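Side-chain contacts in RagB/SusD domain protein (Flavobacterium johnsoniae, PDB 5J5U), which binds chitin and, as a SusD homologue, probably helps to hand chitin fragments on for uptake at the outer membrane: residues A[188-193]-A[214-219]; A[273-278]-A[386-391]; A[277-282]-A[411-416]; A[334-339]-A[369-374]. All coordinates share one frame; numbering follows the deposited sequence.

Contact 1 (A[188-193]-A[214-219]); sequences MRLRLA and NGVFES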
# COMPACT_ATOMS: atom_id res chain seq x y z
N MET A 188 12.00 2.04 2.65
CA MET A 188 11.21 1.18 3.54
C MET A 188 11.40 1.59 5.00
O MET A 188 10.43 1.66 5.77
CB MET A 188 11.59 -0.30 3.34
CG MET A 188 10.94 -0.95 2.11
SD MET A 188 9.13 -0.95 2.24
CE MET A 188 8.87 -2.08 3.61
N ARG A 189 12.65 1.87 5.37
CA ARG A 189 12.97 2.28 6.74
C ARG A 189 12.20 3.53 7.12
O ARG A 189 11.63 3.61 8.22
CB ARG A 189 14.47 2.51 6.89
CG ARG A 189 14.90 2.98 8.27
CD ARG A 189 16.39 2.75 8.40
NE ARG A 189 16.92 3.07 9.72
CZ ARG A 189 18.18 2.87 10.07
NH1 ARG A 189 19.03 2.34 9.19
NH2 ARG A 189 18.59 3.17 11.29
N LEU A 190 12.15 4.49 6.21
CA LEU A 190 11.39 5.73 6.43
C LEU A 190 9.86 5.50 6.53
O LEU A 190 9.16 6.17 7.29
CB LEU A 190 11.70 6.73 5.31
CG LEU A 190 11.02 8.10 5.34
CD1 LEU A 190 11.43 8.87 6.57
CD2 LEU A 190 11.36 8.87 4.08
N ARG A 191 9.35 4.59 5.70
CA ARG A 191 7.94 4.22 5.75
C ARG A 191 7.59 3.66 7.13
O ARG A 191 6.58 4.02 7.75
CB ARG A 191 7.62 3.21 4.63
CG ARG A 191 6.25 2.57 4.75
CD ARG A 191 6.10 1.37 3.84
NE ARG A 191 5.82 1.75 2.47
CZ ARG A 191 5.49 0.90 1.52
NH1 ARG A 191 5.38 -0.40 1.81
NH2 ARG A 191 5.24 1.35 0.28
N LEU A 192 8.44 2.76 7.62
CA LEU A 192 8.23 2.17 8.95
C LEU A 192 8.40 3.24 10.04
O LEU A 192 7.66 3.26 11.03
CB LEU A 192 9.19 0.99 9.14
CG LEU A 192 8.93 -0.12 8.11
CD1 LEU A 192 10.06 -1.10 8.02
CD2 LEU A 192 7.64 -0.86 8.38
N ALA A 193 9.36 4.15 9.85
CA ALA A 193 9.59 5.19 10.83
C ALA A 193 8.37 6.06 10.98
O ALA A 193 7.93 6.34 12.09
CB ALA A 193 10.79 6.06 10.46
N ASN A 214 21.05 8.02 5.21
CA ASN A 214 21.59 6.90 4.45
C ASN A 214 21.22 6.99 2.96
O ASN A 214 21.92 6.45 2.10
CB ASN A 214 21.09 5.57 5.02
CG ASN A 214 21.73 5.21 6.34
OD1 ASN A 214 22.38 6.05 6.97
ND2 ASN A 214 21.52 3.97 6.78
N GLY A 215 20.10 7.65 2.66
CA GLY A 215 19.70 7.91 1.29
C GLY A 215 18.51 7.13 0.75
O GLY A 215 18.63 5.94 0.45
N VAL A 216 17.37 7.80 0.58
CA VAL A 216 16.20 7.14 0.02
C VAL A 216 16.16 7.27 -1.50
O VAL A 216 17.16 7.66 -2.11
CB VAL A 216 14.88 7.68 0.63
CG1 VAL A 216 14.80 7.34 2.11
CG2 VAL A 216 14.73 9.18 0.38
N PHE A 217 15.02 6.94 -2.10
CA PHE A 217 14.86 7.07 -3.55
C PHE A 217 15.23 8.48 -3.99
O PHE A 217 14.95 9.46 -3.27
CB PHE A 217 13.43 6.75 -3.96
CG PHE A 217 13.09 5.29 -3.89
CD1 PHE A 217 14.08 4.33 -3.81
CD2 PHE A 217 11.76 4.87 -3.92
CE1 PHE A 217 13.76 2.99 -3.75
CE2 PHE A 217 11.44 3.53 -3.87
CZ PHE A 217 12.44 2.59 -3.78
N GLU A 218 15.87 8.59 -5.16
CA GLU A 218 16.28 9.92 -5.64
C GLU A 218 15.46 10.39 -6.85
O GLU A 218 15.48 11.57 -7.18
CB GLU A 218 17.78 9.97 -5.98
CG GLU A 218 18.67 9.92 -4.73
CD GLU A 218 20.14 9.70 -5.05
OE1 GLU A 218 20.74 10.59 -5.70
OE2 GLU A 218 20.69 8.63 -4.68
N SER A 219 14.77 9.47 -7.51
CA SER A 219 13.78 9.83 -8.53
C SER A 219 12.88 8.64 -8.81
O SER A 219 13.09 7.55 -8.27
CB SER A 219 14.45 10.26 -9.83
OG SER A 219 15.05 9.15 -10.45

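Contact 2 (A[273-278]-A[386-391]); sequences DPRLKM and DAYVNA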
# COMPACT_ATOMS: atom_id res chain seq x y z
N ASP A 273 -6.15 18.45 -10.26
CA ASP A 273 -5.04 17.50 -10.31
C ASP A 273 -4.95 16.92 -11.73
O ASP A 273 -5.95 16.50 -12.30
CB ASP A 273 -5.24 16.40 -9.26
CG ASP A 273 -3.95 15.66 -8.93
OD1 ASP A 273 -3.41 15.00 -9.83
OD2 ASP A 273 -3.49 15.72 -7.77
N PRO A 274 -3.75 16.93 -12.33
CA PRO A 274 -3.58 16.38 -13.69
C PRO A 274 -3.79 14.86 -13.77
O PRO A 274 -3.83 14.29 -14.86
CB PRO A 274 -2.13 16.74 -14.05
CG PRO A 274 -1.75 17.80 -13.11
CD PRO A 274 -2.51 17.55 -11.84
N ARG A 275 -3.91 14.20 -12.63
CA ARG A 275 -4.00 12.75 -12.65
C ARG A 275 -5.41 12.30 -12.96
O ARG A 275 -5.63 11.12 -13.18
CB ARG A 275 -3.54 12.16 -11.32
CG ARG A 275 -2.04 12.14 -11.15
CD ARG A 275 -1.65 11.73 -9.76
NE ARG A 275 -1.92 12.80 -8.81
CZ ARG A 275 -1.33 12.90 -7.63
NH1 ARG A 275 -0.46 11.97 -7.24
NH2 ARG A 275 -1.61 13.91 -6.83
N LEU A 276 -6.35 13.24 -12.98
CA LEU A 276 -7.78 12.95 -13.17
C LEU A 276 -8.09 12.04 -14.37
O LEU A 276 -8.71 10.97 -14.21
CB LEU A 276 -8.57 14.25 -13.30
CG LEU A 276 -10.07 14.12 -13.53
CD1 LEU A 276 -10.70 13.39 -12.35
CD2 LEU A 276 -10.73 15.48 -13.70
N LYS A 277 -7.66 12.46 -15.56
CA LYS A 277 -7.92 11.71 -16.80
C LYS A 277 -6.86 10.65 -17.08
O LYS A 277 -7.07 9.75 -17.91
CB LYS A 277 -8.03 12.66 -18.00
CG LYS A 277 -8.97 13.82 -17.79
CD LYS A 277 -8.84 14.83 -18.93
CE LYS A 277 -10.00 15.80 -18.96
NZ LYS A 277 -9.86 16.77 -20.08
N MET A 278 -5.71 10.74 -16.41
CA MET A 278 -4.73 9.67 -16.47
C MET A 278 -5.31 8.43 -15.79
O MET A 278 -4.94 7.31 -16.12
CB MET A 278 -3.42 10.08 -15.80
CG MET A 278 -2.80 11.36 -16.36
SD MET A 278 -1.27 11.85 -15.52
CE MET A 278 -0.21 10.46 -15.96
N ASP A 386 3.50 21.92 -13.02
CA ASP A 386 4.05 23.09 -12.35
C ASP A 386 2.93 24.03 -11.90
O ASP A 386 2.96 24.57 -10.79
CB ASP A 386 5.04 23.80 -13.28
CG ASP A 386 6.20 22.91 -13.69
OD1 ASP A 386 6.52 21.95 -12.94
OD2 ASP A 386 6.79 23.13 -14.77
N ALA A 387 1.92 24.17 -12.75
CA ALA A 387 0.80 25.04 -12.44
C ALA A 387 0.02 24.53 -11.23
O ALA A 387 -0.31 25.30 -10.32
CB ALA A 387 -0.13 25.17 -13.65
N TYR A 388 -0.25 23.23 -11.22
CA TYR A 388 -0.99 22.60 -10.12
C TYR A 388 -0.25 22.69 -8.80
O TYR A 388 -0.81 23.10 -7.79
CB TYR A 388 -1.28 21.14 -10.46
CG TYR A 388 -1.86 20.29 -9.35
CD1 TYR A 388 -3.14 20.51 -8.85
CD2 TYR A 388 -1.14 19.21 -8.84
CE1 TYR A 388 -3.67 19.71 -7.85
CE2 TYR A 388 -1.66 18.40 -7.84
CZ TYR A 388 -2.92 18.65 -7.36
OH TYR A 388 -3.43 17.84 -6.37
N VAL A 389 1.02 22.28 -8.82
CA VAL A 389 1.88 22.30 -7.63
C VAL A 389 1.99 23.71 -7.05
O VAL A 389 1.94 23.90 -5.83
CB VAL A 389 3.29 21.77 -7.97
CG1 VAL A 389 4.35 22.50 -7.16
CG2 VAL A 389 3.35 20.26 -7.72
N ASN A 390 2.13 24.71 -7.93
CA ASN A 390 2.31 26.08 -7.46
C ASN A 390 1.00 26.75 -7.05
O ASN A 390 1.00 27.69 -6.25
CB ASN A 390 3.03 26.90 -8.53
CG ASN A 390 4.48 26.46 -8.71
OD1 ASN A 390 5.13 25.98 -7.77
ND2 ASN A 390 4.99 26.59 -9.93
N ALA A 391 -0.13 26.27 -7.59
CA ALA A 391 -1.43 26.84 -7.24
C ALA A 391 -1.98 26.30 -5.91
O ALA A 391 -2.82 26.94 -5.28
CB ALA A 391 -2.44 26.57 -8.34

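Contact 3 (A[277-282]-A[411-416]); sequences KMLATP and YLFNSI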
# COMPACT_ATOMS: atom_id res chain seq x y z
N LYS A 277 -7.66 12.46 -15.56
CA LYS A 277 -7.92 11.71 -16.80
C LYS A 277 -6.86 10.65 -17.08
O LYS A 277 -7.07 9.75 -17.91
CB LYS A 277 -8.03 12.66 -18.00
CG LYS A 277 -8.97 13.82 -17.79
CD LYS A 277 -8.84 14.83 -18.93
CE LYS A 277 -10.00 15.80 -18.96
NZ LYS A 277 -9.86 16.77 -20.08
N MET A 278 -5.71 10.74 -16.41
CA MET A 278 -4.73 9.67 -16.47
C MET A 278 -5.31 8.43 -15.79
O MET A 278 -4.94 7.31 -16.12
CB MET A 278 -3.42 10.08 -15.80
CG MET A 278 -2.80 11.36 -16.36
SD MET A 278 -1.27 11.85 -15.52
CE MET A 278 -0.21 10.46 -15.96
N LEU A 279 -6.23 8.65 -14.84
CA LEU A 279 -6.80 7.55 -14.04
C LEU A 279 -8.22 7.18 -14.48
O LEU A 279 -8.53 6.00 -14.63
CB LEU A 279 -6.81 7.93 -12.55
CG LEU A 279 -5.47 8.10 -11.83
CD1 LEU A 279 -5.64 8.76 -10.47
CD2 LEU A 279 -4.77 6.78 -11.70
N ALA A 280 -9.08 8.18 -14.67
CA ALA A 280 -10.51 7.94 -14.90
C ALA A 280 -10.94 8.08 -16.37
O ALA A 280 -10.49 8.97 -17.09
CB ALA A 280 -11.32 8.88 -14.04
N THR A 281 -11.87 7.23 -16.78
CA THR A 281 -12.52 7.37 -18.06
C THR A 281 -13.76 8.23 -17.87
O THR A 281 -14.41 8.17 -16.81
CB THR A 281 -12.92 6.03 -18.65
OG1 THR A 281 -13.92 5.44 -17.82
CG2 THR A 281 -11.71 5.11 -18.77
N PRO A 282 -14.11 9.04 -18.88
CA PRO A 282 -15.25 9.96 -18.76
C PRO A 282 -16.60 9.25 -18.71
O PRO A 282 -16.69 8.12 -19.17
CB PRO A 282 -15.14 10.82 -20.02
CG PRO A 282 -14.42 9.93 -21.02
CD PRO A 282 -13.45 9.13 -20.20
N TYR A 411 -0.71 6.09 -3.00
CA TYR A 411 -0.89 4.68 -2.67
C TYR A 411 -2.03 4.02 -3.40
O TYR A 411 -2.43 2.91 -3.04
CB TYR A 411 -1.13 4.50 -1.18
CG TYR A 411 0.09 4.69 -0.31
CD1 TYR A 411 1.32 4.14 -0.66
CD2 TYR A 411 0.01 5.44 0.84
CE1 TYR A 411 2.45 4.33 0.14
CE2 TYR A 411 1.11 5.62 1.65
CZ TYR A 411 2.33 5.08 1.30
OH TYR A 411 3.41 5.28 2.14
N LEU A 412 -2.58 4.69 -4.41
CA LEU A 412 -3.62 4.07 -5.23
C LEU A 412 -3.05 2.81 -5.89
O LEU A 412 -1.89 2.81 -6.27
CB LEU A 412 -4.14 5.06 -6.27
CG LEU A 412 -5.43 4.66 -6.98
CD1 LEU A 412 -6.53 4.52 -5.96
CD2 LEU A 412 -5.80 5.70 -8.08
N PHE A 413 -3.87 1.76 -5.98
CA PHE A 413 -3.44 0.42 -6.43
C PHE A 413 -2.51 -0.29 -5.43
O PHE A 413 -2.19 -1.47 -5.63
CB PHE A 413 -2.77 0.49 -7.81
CG PHE A 413 -3.55 1.28 -8.81
CD1 PHE A 413 -4.91 1.05 -8.98
CD2 PHE A 413 -2.95 2.29 -9.55
CE1 PHE A 413 -5.64 1.79 -9.89
CE2 PHE A 413 -3.68 3.03 -10.46
CZ PHE A 413 -5.02 2.77 -10.64
N ASN A 414 -2.12 0.40 -4.36
CA ASN A 414 -1.44 -0.22 -3.22
C ASN A 414 -2.22 0.15 -1.95
O ASN A 414 -1.73 0.87 -1.09
CB ASN A 414 0.02 0.24 -3.09
CG ASN A 414 0.84 -0.70 -2.21
OD1 ASN A 414 0.28 -1.56 -1.51
ND2 ASN A 414 2.15 -0.53 -2.21
N SER A 415 -3.45 -0.34 -1.89
CA SER A 415 -4.40 0.12 -0.91
C SER A 415 -4.07 -0.30 0.52
O SER A 415 -4.55 0.33 1.46
CB SER A 415 -5.82 -0.35 -1.26
OG SER A 415 -6.25 0.26 -2.45
N ILE A 416 -3.27 -1.35 0.68
CA ILE A 416 -2.85 -1.77 2.01
C ILE A 416 -2.11 -0.61 2.71
O ILE A 416 -2.39 -0.31 3.88
CB ILE A 416 -1.96 -3.02 1.94
CG1 ILE A 416 -2.77 -4.23 1.53
CG2 ILE A 416 -1.28 -3.30 3.31
CD1 ILE A 416 -1.93 -5.50 1.39

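Contact 4 (A[334-339]-A[369-374]); sequences HVSYSE and IKQLEV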
# COMPACT_ATOMS: atom_id res chain seq x y z
N HIS A 334 5.39 -1.12 -5.81
CA HIS A 334 5.47 -1.45 -4.38
C HIS A 334 5.87 -0.28 -3.46
O HIS A 334 5.23 -0.04 -2.44
CB HIS A 334 6.47 -2.58 -4.16
CG HIS A 334 5.99 -3.91 -4.66
ND1 HIS A 334 4.97 -4.60 -4.04
CD2 HIS A 334 6.39 -4.67 -5.70
CE1 HIS A 334 4.76 -5.74 -4.69
NE2 HIS A 334 5.61 -5.80 -5.70
N VAL A 335 6.96 0.39 -3.81
CA VAL A 335 7.47 1.53 -3.04
C VAL A 335 7.89 2.62 -4.01
O VAL A 335 8.46 2.33 -5.07
CB VAL A 335 8.67 1.14 -2.14
CG1 VAL A 335 8.90 2.21 -1.10
CG2 VAL A 335 8.47 -0.26 -1.48
N SER A 336 7.65 3.88 -3.66
CA SER A 336 7.77 4.92 -4.66
C SER A 336 8.60 6.11 -4.19
O SER A 336 8.80 6.32 -2.99
CB SER A 336 6.38 5.41 -5.07
OG SER A 336 5.79 6.17 -4.04
N TYR A 337 9.08 6.88 -5.17
CA TYR A 337 9.81 8.11 -4.90
C TYR A 337 8.86 9.18 -4.37
O TYR A 337 9.17 9.94 -3.43
CB TYR A 337 10.52 8.61 -6.16
CG TYR A 337 11.20 9.96 -5.99
CD1 TYR A 337 12.25 10.11 -5.10
CD2 TYR A 337 10.80 11.06 -6.72
CE1 TYR A 337 12.88 11.32 -4.93
CE2 TYR A 337 11.43 12.29 -6.55
CZ TYR A 337 12.47 12.41 -5.65
OH TYR A 337 13.10 13.61 -5.47
N SER A 338 7.66 9.20 -4.95
CA SER A 338 6.61 10.09 -4.49
C SER A 338 6.36 9.87 -3.00
O SER A 338 6.34 10.82 -2.22
CB SER A 338 5.32 9.86 -5.29
OG SER A 338 4.24 10.58 -4.73
N GLU A 339 6.19 8.60 -2.62
CA GLU A 339 6.01 8.26 -1.21
C GLU A 339 7.15 8.78 -0.32
O GLU A 339 6.89 9.41 0.69
CB GLU A 339 5.87 6.74 -1.04
CG GLU A 339 6.23 6.24 0.35
CD GLU A 339 6.08 4.74 0.49
OE1 GLU A 339 6.09 4.05 -0.55
OE2 GLU A 339 5.97 4.26 1.65
N ILE A 369 2.39 12.34 -9.84
CA ILE A 369 1.75 12.61 -11.12
C ILE A 369 2.50 11.90 -12.24
O ILE A 369 1.87 11.33 -13.14
CB ILE A 369 1.68 14.13 -11.42
CG1 ILE A 369 0.80 14.82 -10.39
CG2 ILE A 369 1.11 14.38 -12.81
CD1 ILE A 369 0.90 16.33 -10.44
N LYS A 370 3.82 11.87 -12.17
CA LYS A 370 4.60 11.24 -13.23
C LYS A 370 4.72 9.74 -13.11
O LYS A 370 5.02 9.07 -14.10
CB LYS A 370 6.01 11.84 -13.32
CG LYS A 370 6.04 13.23 -13.98
CD LYS A 370 7.43 13.88 -14.02
CE LYS A 370 7.36 15.23 -14.76
NZ LYS A 370 8.68 15.90 -14.91
N GLN A 371 4.50 9.19 -11.91
CA GLN A 371 4.70 7.75 -11.72
C GLN A 371 3.65 6.95 -12.49
O GLN A 371 3.84 5.78 -12.79
CB GLN A 371 4.66 7.38 -10.23
CG GLN A 371 3.27 7.08 -9.70
CD GLN A 371 3.21 6.97 -8.19
OE1 GLN A 371 4.05 7.53 -7.49
NE2 GLN A 371 2.22 6.24 -7.68
N LEU A 372 2.55 7.60 -12.84
CA LEU A 372 1.46 6.95 -13.57
C LEU A 372 1.84 6.64 -15.02
O LEU A 372 1.18 5.84 -15.69
CB LEU A 372 0.20 7.81 -13.54
CG LEU A 372 -0.43 8.18 -12.19
CD1 LEU A 372 -1.78 8.82 -12.45
CD2 LEU A 372 -0.60 6.95 -11.31
N GLU A 373 2.90 7.27 -15.52
CA GLU A 373 3.28 7.09 -16.91
C GLU A 373 3.62 5.63 -17.21
O GLU A 373 3.28 5.10 -18.26
CB GLU A 373 4.46 7.99 -17.24
CG GLU A 373 4.13 9.48 -17.17
CD GLU A 373 5.33 10.35 -17.44
OE1 GLU A 373 6.36 9.83 -17.94
OE2 GLU A 373 5.27 11.56 -17.13
N VAL A 374 4.24 4.96 -16.24
CA VAL A 374 4.68 3.60 -16.46
C VAL A 374 3.48 2.67 -16.67
O VAL A 374 3.63 1.58 -17.21
CB VAL A 374 5.56 3.10 -15.30
CG1 VAL A 374 4.75 2.99 -14.02
CG2 VAL A 374 6.21 1.77 -15.66
O HOH W 1 6.97 7.64 -7.50

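Contact 1 (A[188-193]-A[214-219])
Arg189 runs out from its helix to meet Asn214, while Leu190, one residue on, turns toward Val216. The CB of Arg189 already points toward segment 214-219. From there CG stands anti to the backbone N (chi1 179°), and the chain stays extended through CD to NE. The side chain packs on Ala210 and Ala211 of helix 201-214, the latter also touched by Leu190. At the far end NE is hydrogen-bonded to Gln207 OE1 and NH1 is in a salt bridge with Asp155 OD1, both beyond the two segments. Across the contact NH1 comes to 3.8 Å from Asn214 ND2, a packing approach between two nitrogens, with the guanidinium and amide planes nearly perpendicular at 86°. Helices 178-195 and 201-214 form a hairpin in this largely helical protein, whose family belongs to the TPR clan, and the contact lies where the chain leaves the second helix. There Gly215 takes up a positive phi (109°), and the next residue, Val216, faces back to the first helix. Its CG1 methyl lies 4.2 Å from CD2 of Leu190. Beside this apolar pair, Asn186 ND2 is hydrogen-bonded to Gly215 O and Thr187 OG1 to Phe217 N.

Contact 2 (A[273-278]-A[386-391])
Tyr388 lays one face of its ring over Asp273 CA and Pro274 CD, which stand 3.8 Å and 4.0 Å from the ring centroid, both CH-pi contacts. The aspartate forms an Asx turn just ahead of helix 276-279, its OD1 accepting from Arg275 N at 3.0 Å, within a type I beta turn from Asp273 to Leu276. With CG of the tyrosine anti to its own N (chi1 171°), the ring leaves helix 382-391 toward this turn and brings the phenol oxygen to the carboxylate. Tyr388 OH donates to Asp273 OD2 at 2.5 Å, a short bond that counts as weak, and the carboxylate is turned 59° from the ring plane. The same carboxylate is held side-on by Arg275, NE reaching OD1 at 2.8 Å and NH2 reaching OD2. Gln406 joins the group from outside, its OE1 bonded to Arg275 NH2 and its NE2 weakly to Tyr388 OH. With an alanine at Asp273, the Arg275 guanidinium would probably lose its carboxylate mate and Tyr388 OH its acceptor. Of the two gripping bonds, the one from Arg275 NH2 is the straighter at 174°, arriving at the syn lone pair of OD2 almost exactly in the guanidinium plane.

Contact 3 (A[277-282]-A[411-416])
The end of helix 276-279, at Leu279, faces a type II beta turn running from Tyr411 to Asn414, with 10.0 Å between the CA atoms of Leu279 and Leu412. The turn is closed by Asn414 N bonding to Tyr411 O at 2.9 Å, and Phe413 takes the positive-phi position (70°) that such a turn requires of its third residue. Side chains bridge the gap between the backbones. Leu279 and Leu412 reach toward each other tip to tip, and the fork of Leu279 straddles a single methyl: its CD1 and CD2 each lie 3.9 Å from Leu412 CD2. CG of Leu412 stands anti to the backbone N (chi1 -167°), which helps to aim its CD2 methyl at Leu279. The turn links helix 399-410 to helix 415-425, whereas Leu279 sits where the chain passes from its short helix into strand 280-281, paired with strand 320-321. The contact thus joins a helix-to-helix connection to a helix-to-strand one more than a hundred residues away. Phe413 runs alongside Leu279 in the opposite sense, its CE2 at 4.1 Å from Leu279 CD2, an oblique approach. The same ring lies against its own neighbour, Leu412 CG standing 4.0 Å above the ring plane over its centre. Phe260 of strand 259-260 touches Leu279, Leu412 and Phe413 alike, while Leu268 and Leu264 of helix 262-270 pack on Leu279 and Leu412 respectively.

Contact 4 (A[334-339]-A[369-374])
The start of helix 337-349, where Ser336 is the N-cap, meets Gln371 of the 357-371 helix region. Gln371 sends an extended chain beyond CG to this helix end, and its OE1 does the touching, at 3.4 Å from Ser338 CB and 4.0 Å from Ser336 CB. The polar link is indirect: water 1 donates to Gln371 OE1 at 2.9 Å and accepts from Ser338 N at 3.1 Å, so an amide of the helix's first turn is served through the water. Ser338 turns its OG elsewhere, with chi1 172° directing it to Thr410 OG1 and Gly364 O, which leaves its CB against the glutamine oxygen. Ser336 has its OG between the backbone N and the carbonyl carbon (chi1 72°), and there it accepts from Glu339 N at 2.8 Å along an N-H...O angle of 156°. In return Ser336 N gives a weak bond of 3.5 Å to Glu339 OE1. Replacing Ser336 with alanine would probably leave Glu339 N without its capping acceptor and the helix start less well held. The reciprocal pairing of the N-cap hydroxyl with Glu339 N, and of Ser336 N with the glutamate, is the signature of a capping box.

In the fold
Contact 4 lies nearest the middle of the group, its centre about 12 Å from that of contact 3, 14 Å from contact 1 and 15 Å from contact 2. Glu339 is the common node: its OE2 forms a salt bridge with Arg191 NE of contact 1 at 2.6 Å and probably a hydrogen bond with Tyr411 OH of contact 3 at 2.8 Å. Contacts 2 and 3 share Lys277 and Met278, and Met278 CE packs on Leu372 CB of contact 4 at 3.6 Å. Contacts 1 and 2 stay apart, about 14 Å between nearest atoms. No sugar-binding residue is identified among the four, which are packing contacts of the helical fold.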